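Local structure of 4-hydroxybutyrate CoA-transferase (3D3U) at residues Ser13-Val18 with Met44-Glu49; Phe30-Ala35 with Thr268-Gly273; Pro161-Glu166 with Pro285-Tyr290. The protein probably transfers coenzyme A between carboxylic acids, as a 4-hydroxybutyrate CoA-transferase of the acetyl-CoA hydrolase/transferase family. All coordinates share one frame; numbering follows the deposited sequence.

Interaction 1 (Ser13-Val18 with Met44-Glu49); sequences SADEAV and MYRQRE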
loop_
_atom_site.group_PDB
_atom_site.type_symbol
_atom_site.label_atom_id
_atom_site.label_comp_id
_atom_site.label_asym_id
_atom_site.label_seq_id
_atom_site.Cartn_x
_atom_site.Cartn_y
_atom_site.Cartn_z
ATOM N N SER A 13 1.342 30.889 -1.323
ATOM C CA SER A 13 2.556 30.204 -1.695
ATOM C C SER A 13 2.696 29.156 -0.672
ATOM O O SER A 13 2.157 29.245 0.414
ATOM C CB SER A 13 3.794 31.138 -1.560
ATOM O OG SER A 13 4.067 31.458 -0.192
ATOM N N ALA A 14 3.518 28.193 -0.987
ATOM C CA ALA A 14 3.841 27.219 -0.020
ATOM C C ALA A 14 4.314 27.948 1.249
ATOM O O ALA A 14 3.839 27.639 2.371
ATOM C CB ALA A 14 4.885 26.323 -0.566
ATOM N N ASP A 15 5.191 28.935 1.068
ATOM C CA ASP A 15 5.916 29.539 2.215
ATOM C C ASP A 15 4.954 30.282 3.108
ATOM O O ASP A 15 5.014 30.189 4.352
ATOM C CB ASP A 15 6.993 30.524 1.775
ATOM C CG ASP A 15 8.225 29.847 1.021
ATOM O OD1 ASP A 15 9.254 29.557 1.710
ATOM O OD2 ASP A 15 8.278 29.614 -0.245
ATOM N N GLU A 16 4.001 30.981 2.484
ATOM C CA GLU A 16 3.031 31.706 3.261
ATOM C C GLU A 16 2.176 30.718 4.028
ATOM O O GLU A 16 1.832 30.948 5.224
ATOM C CB GLU A 16 2.184 32.580 2.397
ATOM C CG GLU A 16 2.880 33.529 1.464
ATOM C CD GLU A 16 1.899 34.013 0.392
ATOM O OE1 GLU A 16 1.314 33.156 -0.352
ATOM O OE2 GLU A 16 1.667 35.259 0.307
ATOM N N ALA A 17 1.850 29.608 3.372
ATOM C CA ALA A 17 1.139 28.512 4.105
ATOM C C ALA A 17 1.926 27.798 5.264
ATOM O O ALA A 17 1.414 27.669 6.356
ATOM C CB ALA A 17 0.540 27.553 3.183
ATOM N N VAL A 18 3.162 27.385 5.037
ATOM C CA VAL A 18 4.030 27.015 6.162
ATOM C C VAL A 18 4.000 28.065 7.268
ATOM O O VAL A 18 3.705 27.787 8.447
ATOM C CB VAL A 18 5.525 26.909 5.742
ATOM C CG1 VAL A 18 6.400 26.833 6.913
ATOM C CG2 VAL A 18 5.759 25.734 4.923
ATOM N N MET A 44 9.181 24.201 4.167
ATOM C CA MET A 44 9.560 24.097 5.571
ATOM C C MET A 44 11.067 24.203 5.713
ATOM O O MET A 44 11.558 24.789 6.655
ATOM C CB MET A 44 9.058 22.754 6.162
ATOM C CG MET A 44 7.513 22.689 6.461
ATOM S SD MET A 44 7.096 21.026 6.994
ATOM C CE MET A 44 7.374 21.027 8.715
ATOM N N TYR A 45 11.805 23.611 4.782
ATOM C CA TYR A 45 13.243 23.874 4.725
ATOM C C TYR A 45 13.604 25.385 4.662
ATOM O O TYR A 45 14.256 25.932 5.572
ATOM C CB TYR A 45 13.904 23.212 3.534
ATOM C CG TYR A 45 15.371 23.266 3.644
ATOM C CD1 TYR A 45 16.060 22.294 4.384
ATOM C CD2 TYR A 45 16.104 24.293 3.070
ATOM C CE1 TYR A 45 17.445 22.299 4.514
ATOM C CE2 TYR A 45 17.488 24.337 3.224
ATOM C CZ TYR A 45 18.172 23.327 3.959
ATOM O OH TYR A 45 19.571 23.330 4.129
ATOM N N ARG A 46 13.209 26.054 3.586
ATOM C CA ARG A 46 13.480 27.480 3.526
ATOM C C ARG A 46 13.046 28.252 4.763
ATOM O O ARG A 46 13.751 29.148 5.153
ATOM C CB ARG A 46 12.777 28.087 2.351
ATOM C CG ARG A 46 13.140 27.485 1.064
ATOM C CD ARG A 46 12.690 28.340 -0.053
ATOM N NE ARG A 46 11.285 28.186 -0.105
ATOM C CZ ARG A 46 10.699 27.236 -0.799
ATOM N NH1 ARG A 46 11.453 26.361 -1.538
ATOM N NH2 ARG A 46 9.334 27.165 -0.722
ATOM N N GLN A 47 11.888 27.947 5.359
ATOM C CA GLN A 47 11.362 28.718 6.462
ATOM C C GLN A 47 11.817 28.183 7.786
ATOM O O GLN A 47 11.232 28.576 8.778
ATOM C CB GLN A 47 9.828 28.815 6.445
ATOM C CG GLN A 47 9.255 29.497 5.166
ATOM C CD GLN A 47 9.726 30.941 4.950
ATOM O OE1 GLN A 47 9.595 31.765 5.878
ATOM N NE2 GLN A 47 10.319 31.256 3.749
ATOM N N ARG A 48 12.842 27.310 7.841
ATOM C CA ARG A 48 13.230 26.637 9.132
ATOM C C ARG A 48 13.495 27.500 10.368
ATOM O O ARG A 48 13.254 27.110 11.526
ATOM C CB ARG A 48 14.404 25.747 8.953
ATOM C CG ARG A 48 15.620 26.413 8.610
ATOM C CD ARG A 48 16.556 25.381 7.964
ATOM N NE ARG A 48 17.974 25.762 7.812
ATOM C CZ ARG A 48 18.558 26.043 6.662
ATOM N NH1 ARG A 48 19.851 26.313 6.602
ATOM N NH2 ARG A 48 17.854 26.008 5.564
ATOM N N GLU A 49 13.934 28.715 10.093
ATOM C CA GLU A 49 14.558 29.566 11.081
ATOM C C GLU A 49 13.370 30.123 11.825
ATOM O O GLU A 49 13.527 30.598 12.930
ATOM C CB GLU A 49 15.399 30.612 10.313
ATOM C CG GLU A 49 15.876 30.095 8.864
ATOM C CD GLU A 49 17.461 29.935 8.693
ATOM O OE1 GLU A 49 18.209 30.575 9.536
ATOM O OE2 GLU A 49 17.986 29.231 7.733
#

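Interaction 2 (Phe30-Ala35 with Thr268-Gly273); sequences FGHAAA and TSLIFG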
loop_
_atom_site.group_PDB
_atom_site.type_symbol
_atom_site.label_atom_id
_atom_site.label_comp_id
_atom_site.label_asym_id
_atom_site.label_seq_id
_atom_site.Cartn_x
_atom_site.Cartn_y
_atom_site.Cartn_z
ATOM N N PHE A 30 1.652 14.304 6.865
ATOM C CA PHE A 30 1.727 14.502 5.371
ATOM C C PHE A 30 1.087 13.374 4.674
ATOM O O PHE A 30 1.211 12.246 5.118
ATOM C CB PHE A 30 3.142 14.472 4.874
ATOM C CG PHE A 30 3.987 15.691 5.260
ATOM C CD1 PHE A 30 5.386 15.708 4.947
ATOM C CD2 PHE A 30 3.412 16.815 5.877
ATOM C CE1 PHE A 30 6.187 16.747 5.247
ATOM C CE2 PHE A 30 4.206 17.901 6.147
ATOM C CZ PHE A 30 5.616 17.868 5.848
ATOM N N GLY A 31 0.394 13.619 3.569
ATOM C CA GLY A 31 -0.330 12.510 2.808
ATOM C C GLY A 31 0.784 11.661 2.258
ATOM O O GLY A 31 1.978 12.121 2.260
ATOM N N HIS A 32 0.524 10.421 1.837
ATOM C CA HIS A 32 1.806 9.677 1.598
ATOM C C HIS A 32 2.041 9.116 0.260
ATOM O O HIS A 32 1.202 9.262 -0.532
ATOM C CB HIS A 32 2.221 8.702 2.740
ATOM C CG HIS A 32 1.695 7.318 2.547
ATOM N ND1 HIS A 32 0.443 7.091 1.988
ATOM C CD2 HIS A 32 2.261 6.102 2.770
ATOM C CE1 HIS A 32 0.264 5.771 1.910
ATOM N NE2 HIS A 32 1.351 5.159 2.361
ATOM N N ALA A 33 3.252 8.573 0.046
ATOM C CA ALA A 33 3.627 7.718 -1.098
ATOM C C ALA A 33 3.904 8.711 -2.211
ATOM O O ALA A 33 4.803 9.554 -2.047
ATOM C CB ALA A 33 2.536 6.684 -1.467
ATOM N N ALA A 34 3.159 8.661 -3.323
ATOM C CA ALA A 34 3.484 9.495 -4.485
ATOM C C ALA A 34 2.672 10.748 -4.406
ATOM O O ALA A 34 2.806 11.561 -5.323
ATOM C CB ALA A 34 3.231 8.785 -5.793
ATOM N N ALA A 35 1.929 10.942 -3.296
ATOM C CA ALA A 35 1.105 12.097 -3.100
ATOM C C ALA A 35 1.660 12.920 -2.007
ATOM O O ALA A 35 0.944 13.780 -1.488
ATOM C CB ALA A 35 -0.301 11.722 -2.736
ATOM N N THR A 268 -8.206 -0.047 -4.917
ATOM C CA THR A 268 -7.241 0.130 -3.808
ATOM C C THR A 268 -7.343 1.412 -2.874
ATOM O O THR A 268 -8.332 2.234 -2.784
ATOM C CB THR A 268 -5.746 0.041 -4.317
ATOM O OG1 THR A 268 -5.516 0.882 -5.458
ATOM C CG2 THR A 268 -5.460 -1.264 -4.903
ATOM N N SER A 269 -6.200 1.597 -2.226
ATOM C CA SER A 269 -5.996 2.531 -1.180
ATOM C C SER A 269 -4.819 3.334 -1.641
ATOM O O SER A 269 -4.651 4.422 -1.197
ATOM C CB SER A 269 -5.658 1.776 0.098
ATOM O OG SER A 269 -5.949 2.556 1.214
ATOM N N LEU A 270 -4.008 2.843 -2.538
ATOM C CA LEU A 270 -3.031 3.706 -3.184
ATOM C C LEU A 270 -2.458 3.058 -4.389
ATOM O O LEU A 270 -2.637 1.868 -4.619
ATOM C CB LEU A 270 -1.873 4.101 -2.264
ATOM C CG LEU A 270 -1.075 3.033 -1.535
ATOM C CD1 LEU A 270 0.293 3.564 -1.386
ATOM C CD2 LEU A 270 -1.703 2.780 -0.155
ATOM N N ILE A 271 -1.742 3.890 -5.133
ATOM C CA ILE A 271 -1.128 3.592 -6.443
ATOM C C ILE A 271 0.186 4.357 -6.699
ATOM O O ILE A 271 0.242 5.558 -6.522
ATOM C CB ILE A 271 -2.075 4.040 -7.523
ATOM C CG1 ILE A 271 -3.499 3.590 -7.277
ATOM C CG2 ILE A 271 -1.605 3.555 -8.882
ATOM C CD1 ILE A 271 -4.407 4.231 -8.388
ATOM N N PHE A 272 1.226 3.724 -7.193
ATOM C CA PHE A 272 2.337 4.479 -7.723
ATOM C C PHE A 272 3.073 3.707 -8.770
ATOM O O PHE A 272 2.893 2.490 -8.855
ATOM C CB PHE A 272 3.275 4.777 -6.643
ATOM C CG PHE A 272 3.522 3.621 -5.672
ATOM C CD1 PHE A 272 2.717 3.459 -4.506
ATOM C CD2 PHE A 272 4.642 2.802 -5.811
ATOM C CE1 PHE A 272 2.988 2.405 -3.568
ATOM C CE2 PHE A 272 4.931 1.794 -4.872
ATOM C CZ PHE A 272 4.093 1.583 -3.783
ATOM N N GLY A 273 3.881 4.357 -9.594
ATOM C CA GLY A 273 4.527 3.628 -10.671
ATOM C C GLY A 273 4.991 4.612 -11.690
ATOM O O GLY A 273 5.478 5.721 -11.372
#

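Interaction 3 (Pro161-Glu166 with Pro285-Tyr290); sequences PFIGGE and PVIECY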
loop_
_atom_site.group_PDB
_atom_site.type_symbol
_atom_site.label_atom_id
_atom_site.label_comp_id
_atom_site.label_asym_id
_atom_site.label_seq_id
_atom_site.Cartn_x
_atom_site.Cartn_y
_atom_site.Cartn_z
ATOM N N PRO A 161 -3.584 13.015 -10.983
ATOM C CA PRO A 161 -4.770 12.411 -11.595
ATOM C C PRO A 161 -6.037 12.426 -10.735
ATOM O O PRO A 161 -5.973 12.471 -9.519
ATOM C CB PRO A 161 -4.352 10.936 -11.785
ATOM C CG PRO A 161 -3.255 10.755 -10.993
ATOM C CD PRO A 161 -2.527 12.015 -10.822
ATOM N N PHE A 162 -7.167 12.323 -11.388
ATOM C CA PHE A 162 -8.409 12.375 -10.727
ATOM C C PHE A 162 -8.930 10.997 -10.773
ATOM O O PHE A 162 -9.215 10.497 -11.862
ATOM C CB PHE A 162 -9.389 13.277 -11.500
ATOM C CG PHE A 162 -10.635 13.653 -10.700
ATOM C CD1 PHE A 162 -11.761 12.813 -10.671
ATOM C CD2 PHE A 162 -10.677 14.826 -9.969
ATOM C CE1 PHE A 162 -12.898 13.131 -9.944
ATOM C CE2 PHE A 162 -11.825 15.144 -9.242
ATOM C CZ PHE A 162 -12.927 14.278 -9.240
ATOM N N ILE A 163 -9.148 10.442 -9.587
ATOM C CA ILE A 163 -9.647 9.101 -9.370
ATOM C C ILE A 163 -10.750 9.134 -8.305
ATOM O O ILE A 163 -10.704 9.911 -7.299
ATOM C CB ILE A 163 -8.489 8.285 -8.834
ATOM C CG1 ILE A 163 -7.273 8.450 -9.726
ATOM C CG2 ILE A 163 -8.882 6.818 -8.558
ATOM C CD1 ILE A 163 -6.251 7.570 -9.259
ATOM N N GLY A 164 -11.707 8.237 -8.470
ATOM C CA GLY A 164 -13.009 8.382 -7.826
ATOM C C GLY A 164 -13.083 7.377 -6.746
ATOM O O GLY A 164 -12.045 7.004 -6.236
ATOM N N GLY A 165 -14.278 6.889 -6.440
ATOM C CA GLY A 165 -14.496 6.187 -5.195
ATOM C C GLY A 165 -14.609 7.193 -4.061
ATOM O O GLY A 165 -14.948 8.363 -4.271
ATOM N N GLU A 166 -14.343 6.791 -2.836
ATOM C CA GLU A 166 -14.532 7.729 -1.713
ATOM C C GLU A 166 -13.268 8.512 -1.551
ATOM O O GLU A 166 -12.668 8.483 -0.469
ATOM C CB GLU A 166 -14.660 6.968 -0.435
ATOM C CG GLU A 166 -15.930 7.060 0.304
ATOM C CD GLU A 166 -15.628 6.661 1.738
ATOM O OE1 GLU A 166 -14.675 7.252 2.386
ATOM O OE2 GLU A 166 -16.312 5.704 2.206
ATOM N N PRO A 285 -13.152 5.590 -15.039
ATOM C CA PRO A 285 -14.290 5.076 -14.310
ATOM C C PRO A 285 -13.940 3.788 -13.601
ATOM O O PRO A 285 -14.434 3.489 -12.582
ATOM C CB PRO A 285 -15.291 4.708 -15.440
ATOM C CG PRO A 285 -14.947 5.632 -16.564
ATOM C CD PRO A 285 -13.475 5.823 -16.458
ATOM N N VAL A 286 -13.100 2.985 -14.158
ATOM C CA VAL A 286 -13.103 1.638 -13.646
ATOM C C VAL A 286 -12.111 1.444 -12.449
ATOM O O VAL A 286 -11.932 0.306 -11.881
ATOM C CB VAL A 286 -12.849 0.661 -14.744
ATOM C CG1 VAL A 286 -11.341 0.547 -15.020
ATOM C CG2 VAL A 286 -13.301 -0.578 -14.229
ATOM N N ILE A 287 -11.485 2.570 -12.094
ATOM C CA ILE A 287 -10.552 2.631 -10.996
ATOM C C ILE A 287 -11.099 3.523 -9.931
ATOM O O ILE A 287 -11.641 4.596 -10.256
ATOM C CB ILE A 287 -9.231 3.120 -11.482
ATOM C CG1 ILE A 287 -8.364 1.897 -11.822
ATOM C CG2 ILE A 287 -8.506 3.933 -10.429
ATOM C CD1 ILE A 287 -7.811 1.869 -13.259
ATOM N N GLU A 288 -10.977 3.050 -8.676
ATOM C CA GLU A 288 -11.492 3.751 -7.524
ATOM C C GLU A 288 -10.689 3.644 -6.215
ATOM O O GLU A 288 -10.215 2.516 -5.827
ATOM C CB GLU A 288 -12.902 3.301 -7.294
ATOM C CG GLU A 288 -13.792 3.822 -8.403
ATOM C CD GLU A 288 -15.202 3.283 -8.264
ATOM O OE1 GLU A 288 -15.354 2.295 -7.528
ATOM O OE2 GLU A 288 -16.156 3.847 -8.864
ATOM N N CYS A 289 -10.550 4.768 -5.487
ATOM C CA CYS A 289 -9.802 4.670 -4.256
ATOM C C CYS A 289 -10.651 4.674 -3.060
ATOM O O CYS A 289 -11.733 5.219 -3.076
ATOM C CB CYS A 289 -8.775 5.763 -4.211
ATOM S SG CYS A 289 -7.421 5.352 -5.366
ATOM N N TYR A 290 -10.178 4.007 -2.034
ATOM C CA TYR A 290 -10.771 4.143 -0.739
ATOM C C TYR A 290 -9.706 4.097 0.313
ATOM O O TYR A 290 -8.608 3.552 0.142
ATOM C CB TYR A 290 -11.633 2.969 -0.450
ATOM C CG TYR A 290 -12.759 2.833 -1.389
ATOM C CD1 TYR A 290 -14.056 3.362 -1.112
ATOM C CD2 TYR A 290 -12.556 2.165 -2.589
ATOM C CE1 TYR A 290 -15.097 3.226 -2.041
ATOM C CE2 TYR A 290 -13.564 2.023 -3.504
ATOM C CZ TYR A 290 -14.798 2.541 -3.232
ATOM O OH TYR A 290 -15.645 2.311 -4.252
#

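Interaction 1 (Ser13-Val18 with Met44-Glu49)
Two donors from consecutive residues, Arg46 and Gln47, converge on the carboxylate of Asp15, and both reach the same oxygen, OD1. Arg46 comes side-on: NE gives a fairly straight bond to Asp15 OD1 (3.0 Å, 161°) on its syn lone pair, while NH2 meets Asp15 OD2 at 2.7 Å from above the carboxylate plane, completing the salt bridge. The arginine chain bends at chi3 (-73°), which sets NE beside Asp15 OD1. Gln47 NE2 meets Asp15 OD1 at 2.9 Å on the anti side, tilted out of the carboxylate plane, the amide plane 87° from it. One turn further along, Val18 CG2 lies 3.8 Å from Met44 CG, and CG1 rests against Gln47 CB. Ser13, the N-cap of helix 14-21, forms a capping box with Glu16: Glu16 N donates to Ser13 OG (2.7 Å), and Ser13 N in return to the Glu16 carboxylate. The contact thus joins the N-terminal part of helix 14-21 to the C-terminal end of helix 38-46, whose Ala43 and Phe40 also meet Val18. The arginine should largely balance the aspartate's charge, and an acidic group in the first turn of its helix is probably also stabilised by the helix dipole.

Interaction 2 (Phe30-Ala35 with Thr268-Gly273)
Residues Phe30-Ala35 turn back through a type II' beta turn from His32 to Ala35, with Ala33 at positive phi (81°), and this turn meets the irregular chain of Thr268-Gly273 with Ala34 CA 6.1 Å from Phe272 CA. No hydrogen bond spans the two segments; the contact is apolar and buried. The methyl of Ala33 is its centre: CB sits 3.8 Å from Leu270 CD1 and, on its own side of the contact, over the centre of the His32 ring. Leu270 CD1 also approaches His32 CE1 at 4.0 Å, the leucine and histidine side chains crossing at about a right angle, while CD2 of the same leucine is almost as near. Ala34 adds a second methyl, its CB 4.1 Å from Phe272 CB. The CD1 methyl of Leu270 lies at the edge of the Phe272 ring. Beyond the two segments, that ring meets Phe62 edge-to-face, and His32 meets the ring of Tyr141. The arrangement joins two loops that each leave the C-terminal end of a parallel strand: the one after strand 27-30 of the N-terminal sheet, leading to helix 38-46, and the one after strand 266-268 of the second sheet, leading to helix 275-281. Tyr278 of helix 275-281 packs on both Ala34 and Phe272, while Phe40 and Met44 of helix 38-46 lie against Phe30.

Interaction 3 (Pro161-Glu166 with Pro285-Tyr290)
Gly164 O accepts a bond from Cys289 N (2.8 Å, 166°), and the neighbouring CA of Glu288 makes a CH contact with the same oxygen. Two residues on, Glu166 N donates to Cys289 O, a weak, bent bond at 3.1 Å. Alongside this backbone pairing, Ile163 CG2, placed anti to the backbone N, touches Ile287 CG2 at 3.5 Å and Cys289 SG at 3.8 Å. Beyond the glycines, Glu166 CB comes obliquely to the ring of Tyr290, 3.7 Å from CD1. At Gly165, the positive phi (78°) and the nearness of Cys289 O are consistent with a residue lacking a side chain. The pairing is parallel and short: strand 164-165, from the N-terminal family region, adds on to strand 287-289 as a weakly bonded edge strand, outermost within this chain, of the second, mixed sheet, whose next strand is 266-268. Further out, Val281 of helix 275-281 packs on Ile163, and Phe280 of that helix covers Ile287. Ser134 OG bonds with Ile163 O. On the opposite flank of strand 287-289, Tyr290 pairs through its backbone with Thr268, while its ring meets those of His262 and Tyr294.

Overall arrangement
From the N terminus, interaction 1 closes the shortest of the three loops, which contains strand 27-30, and brings helix 14-21 against the end of helix 38-46. Interaction 2 starts within that loop, at Phe30-Ala35, and ends far along the chain at Thr268-Gly273, so the two cross; they touch where Met44 SD packs on Phe30 CZ. Interaction 3 opens at Pro161-Glu166, inside the span of interaction 2, and closes after it at Pro285-Tyr290, another crossing. It follows interaction 1 in series, about 19 Å away between nearest atoms. Interactions 2 and 3 adjoin through strands 266-268 and 287-289. Interaction 1 stays within the N-terminal region; the other two tie it to the second sheet.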